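Local coordinates for uncharacterized conserved protein (Methanococcus maripaludis S2, PDB 3C2Q), which converts ornithine to proline with release of ammonia, using NAD(+) as cofactor, at residues A11-L17 and K73-I79. Coordinates in Å, arbitrary orientation, origin at the centre of the assembly. Residues are numbered along the deposited sequence.
Sequences ANLKPAL and KGDFVLI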
ATOM      1  N   ALA B  11      18.516 -27.759 -32.656  1.00 37.50           N
ATOM      2  CA  ALA B  11      19.019 -26.667 -31.812  1.00 37.25           C
ATOM      3  C   ALA B  11      20.531 -26.496 -31.952  1.00 37.09           C
ATOM      4  O   ALA B  11      21.250 -27.470 -32.115  1.00 36.03           O
ATOM      5  CB  ALA B  11      18.668 -26.929 -30.348  1.00 36.61           C
ATOM      6  N   ASN B  12      20.999 -25.256 -31.872  1.00 37.55           N
ATOM      7  CA  ASN B  12      22.424 -24.982 -31.822  1.00 38.68           C
ATOM      8  C   ASN B  12      22.966 -25.153 -30.408  1.00 38.44           C
ATOM      9  O   ASN B  12      22.391 -24.633 -29.438  1.00 37.16           O
ATOM     10  CB  ASN B  12      22.724 -23.589 -32.361  1.00 39.25           C
ATOM     11  CG  ASN B  12      22.341 -23.437 -33.840  1.00 44.87           C
ATOM     12  OD1 ASN B  12      21.441 -22.660 -34.185  1.00 49.48           O
ATOM     13  ND2 ASN B  12      23.014 -24.197 -34.721  1.00 47.40           N
ATOM     14  N   LEU B  13      24.072 -25.890 -30.303  1.00 37.26           N
ATOM     15  CA  LEU B  13      24.709 -26.181 -29.037  1.00 37.20           C
ATOM     16  C   LEU B  13      26.179 -25.818 -29.078  1.00 37.67           C
ATOM     17  O   LEU B  13      26.863 -26.041 -30.092  1.00 37.85           O
ATOM     18  CB  LEU B  13      24.548 -27.659 -28.673  1.00 36.94           C
ATOM     19  CG  LEU B  13      23.167 -28.301 -28.799  1.00 37.29           C
ATOM     20  CD1 LEU B  13      23.253 -29.798 -28.616  1.00 35.39           C
ATOM     21  CD2 LEU B  13      22.170 -27.704 -27.824  1.00 35.98           C
ATOM     22  N   LYS B  14      26.673 -25.247 -27.983  1.00 37.18           N
ATOM     23  CA  LYS B  14      28.094 -24.898 -27.858  1.00 36.79           C
ATOM     24  C   LYS B  14      28.514 -25.264 -26.446  1.00 36.16           C
ATOM     25  O   LYS B  14      27.706 -25.094 -25.506  1.00 35.89           O
ATOM     26  CB  LYS B  14      28.344 -23.411 -28.092  1.00 37.10           C
ATOM     27  CG  LYS B  14      27.947 -22.859 -29.466  1.00 41.29           C
ATOM     28  CD  LYS B  14      29.103 -22.805 -30.458  1.00 47.72           C
ATOM     29  CE  LYS B  14      29.170 -24.061 -31.325  1.00 51.24           C
ATOM     30  NZ  LYS B  14      30.184 -23.934 -32.447  1.00 53.75           N
ATOM     31  N   PRO B  15      29.764 -25.768 -26.277  1.00 35.32           N
ATOM     32  CA  PRO B  15      30.236 -26.180 -24.943  1.00 34.70           C
ATOM     33  C   PRO B  15      30.655 -24.971 -24.111  1.00 34.05           C
ATOM     34  O   PRO B  15      31.177 -23.992 -24.658  1.00 32.90           O
ATOM     35  CB  PRO B  15      31.463 -27.059 -25.258  1.00 34.85           C
ATOM     36  CG  PRO B  15      32.010 -26.458 -26.528  1.00 34.31           C
ATOM     37  CD  PRO B  15      30.796 -25.999 -27.319  1.00 35.14           C
ATOM     38  N   ALA B  16      30.410 -25.042 -22.801  1.00 34.04           N
ATOM     39  CA  ALA B  16      30.846 -23.985 -21.874  1.00 34.66           C
ATOM     40  C   ALA B  16      32.379 -23.956 -21.849  1.00 35.36           C
ATOM     41  O   ALA B  16      33.006 -25.000 -21.719  1.00 35.09           O
ATOM     42  CB  ALA B  16      30.320 -24.259 -20.471  1.00 34.28           C
ATOM     43  N   LEU B  17      32.970 -22.775 -21.957  1.00 35.94           N
ATOM     44  CA  LEU B  17      34.432 -22.676 -21.975  1.00 36.98           C
ATOM     45  C   LEU B  17      35.066 -22.784 -20.590  1.00 36.82           C
ATOM     46  O   LEU B  17      36.226 -23.178 -20.469  1.00 36.84           O
ATOM     47  CB  LEU B  17      34.890 -21.407 -22.695  1.00 37.81           C
ATOM     48  CG  LEU B  17      34.579 -21.372 -24.206  1.00 39.52           C
ATOM     49  CD1 LEU B  17      35.438 -20.327 -24.884  1.00 42.94           C
ATOM     50  CD2 LEU B  17      34.796 -22.743 -24.881  1.00 42.48           C
ATOM     51  N   LYS B  73      32.450 -26.648 -17.218  1.00 32.40           N
ATOM     52  CA  LYS B  73      33.244 -26.579 -18.443  1.00 32.82           C
ATOM     53  C   LYS B  73      32.887 -27.792 -19.297  1.00 31.83           C
ATOM     54  O   LYS B  73      32.821 -28.905 -18.777  1.00 31.75           O
ATOM     55  CB  LYS B  73      34.750 -26.577 -18.102  1.00 33.70           C
ATOM     56  CG  LYS B  73      35.621 -26.627 -19.354  1.00 37.19           C
ATOM     57  CD  LYS B  73      37.081 -26.385 -19.105  1.00 41.28           C
ATOM     58  CE  LYS B  73      37.731 -26.180 -20.482  1.00 45.72           C
ATOM     59  NZ  LYS B  73      39.212 -26.250 -20.487  1.00 47.62           N
ATOM     60  N   GLY B  74      32.601 -27.566 -20.577  1.00 31.64           N
ATOM     61  CA  GLY B  74      32.287 -28.659 -21.512  1.00 32.10           C
ATOM     62  C   GLY B  74      30.816 -29.018 -21.672  1.00 32.06           C
ATOM     63  O   GLY B  74      30.452 -29.744 -22.613  1.00 32.02           O
ATOM     64  N   ASP B  75      29.952 -28.543 -20.757  1.00 31.10           N
ATOM     65  CA  ASP B  75      28.497 -28.793 -20.865  1.00 30.10           C
ATOM     66  C   ASP B  75      28.030 -28.179 -22.168  1.00 28.92           C
ATOM     67  O   ASP B  75      28.392 -27.058 -22.447  1.00 28.81           O
ATOM     68  CB  ASP B  75      27.713 -28.095 -19.727  1.00 30.62           C
ATOM     69  CG  ASP B  75      27.753 -28.845 -18.404  1.00 33.54           C
ATOM     70  OD1 ASP B  75      28.222 -30.001 -18.358  1.00 33.00           O
ATOM     71  OD2 ASP B  75      27.280 -28.267 -17.384  1.00 33.92           O
ATOM     72  N   PHE B  76      27.221 -28.894 -22.951  1.00 28.83           N
ATOM     73  CA  PHE B  76      26.626 -28.326 -24.169  1.00 29.45           C
ATOM     74  C   PHE B  76      25.425 -27.458 -23.813  1.00 28.31           C
ATOM     75  O   PHE B  76      24.417 -27.972 -23.351  1.00 27.26           O
ATOM     76  CB  PHE B  76      26.138 -29.416 -25.134  1.00 30.38           C
ATOM     77  CG  PHE B  76      27.250 -30.248 -25.700  1.00 35.06           C
ATOM     78  CD1 PHE B  76      28.304 -29.637 -26.386  1.00 37.46           C
ATOM     79  CD2 PHE B  76      27.265 -31.631 -25.521  1.00 40.39           C
ATOM     80  CE1 PHE B  76      29.365 -30.398 -26.912  1.00 41.36           C
ATOM     81  CE2 PHE B  76      28.332 -32.406 -26.043  1.00 41.85           C
ATOM     82  CZ  PHE B  76      29.373 -31.774 -26.731  1.00 39.31           C
ATOM     83  N   VAL B  77      25.548 -26.183 -24.120  1.00 27.57           N
ATOM     84  CA  VAL B  77      24.549 -25.163 -23.770  1.00 27.88           C
ATOM     85  C   VAL B  77      23.791 -24.794 -25.045  1.00 28.21           C
ATOM     86  O   VAL B  77      24.378 -24.589 -26.126  1.00 27.74           O
ATOM     87  CB  VAL B  77      25.238 -23.907 -23.152  1.00 27.55           C
ATOM     88  CG1 VAL B  77      24.214 -22.758 -22.920  1.00 28.12           C
ATOM     89  CG2 VAL B  77      25.956 -24.282 -21.849  1.00 26.81           C
ATOM     90  N   LEU B  78      22.472 -24.768 -24.916  1.00 28.06           N
ATOM     91  CA  LEU B  78      21.592 -24.318 -25.967  1.00 28.71           C
ATOM     92  C   LEU B  78      21.872 -22.854 -26.281  1.00 29.03           C
ATOM     93  O   LEU B  78      21.852 -21.998 -25.363  1.00 28.12           O
ATOM     94  CB  LEU B  78      20.131 -24.514 -25.527  1.00 28.73           C
ATOM     95  CG  LEU B  78      19.045 -23.903 -26.436  1.00 30.49           C
ATOM     96  CD1 LEU B  78      18.883 -24.734 -27.691  1.00 29.28           C
ATOM     97  CD2 LEU B  78      17.714 -23.853 -25.703  1.00 29.56           C
ATOM     98  N   ILE B  79      22.123 -22.575 -27.572  1.00 28.45           N
ATOM     99  CA  ILE B  79      22.405 -21.248 -28.084  1.00 29.75           C
ATOM    100  C   ILE B  79      21.297 -20.816 -29.015  1.00 30.81           C
ATOM    101  O   ILE B  79      20.802 -21.618 -29.822  1.00 29.76           O
ATOM    102  CB  ILE B  79      23.747 -21.199 -28.882  1.00 30.47           C
ATOM    103  CG1 ILE B  79      24.921 -21.667 -28.031  1.00 31.56           C
ATOM    104  CG2 ILE B  79      24.009 -19.802 -29.433  1.00 32.15           C
ATOM    105  CD1 ILE B  79      25.088 -20.999 -26.682  1.00 31.83           C
TER
HETATM  106  O   HOH W   1      19.311 -23.112 -31.276  1.00 27.19           O
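Strand 12-15 runs antiparallel to strand 76-79 as an outermost strand, within the chain, of a mixed sheet apart from the Rossmann-fold part that probably binds NAD(+); strand 53-57 flanks the other edge of 76-79. Lys14 and Val77 form the central hydrogen-bonded pair (Lys14 N to Val77 O 3.0 Å, Val77 N to Lys14 O 2.8 Å). A water bridges Asn12 N and Ile79 O. Ala16 faces both Gly74 and Asp75 in a G1 beta bulge, with Gly74 N 2.8 Å from Ala16 O and Ala16 N 2.9 Å from Asp75 O; at Gly74's phi of 92° a CB would press on the preceding carbonyl O.

Leu13, Pro15, Phe76 and Leu78 share one face. The m,t rotamer of Leu13 brings CD2 to 4.4 Å from Leu78 CB, and Leu78 (t,p) swings CD1 to 3.5 Å from Ala11 CB. Phe76, chi1 m, sets CD1 4.2 Å from Pro15 CB, the proline nitrogen lying at its ring edge. On the opposite face Lys14 bends at chi2 -96° and chi3 94°: CG packs 3.6 Å from Ile79 CG1, while the amine leads away. The Asp75 carboxylate also leads away, accepting a hydrogen bond from Lys72 N and forming a salt bridge with Lys66. Backbone bonds thus fix the register, and side chains add apolar packing to an edge strand.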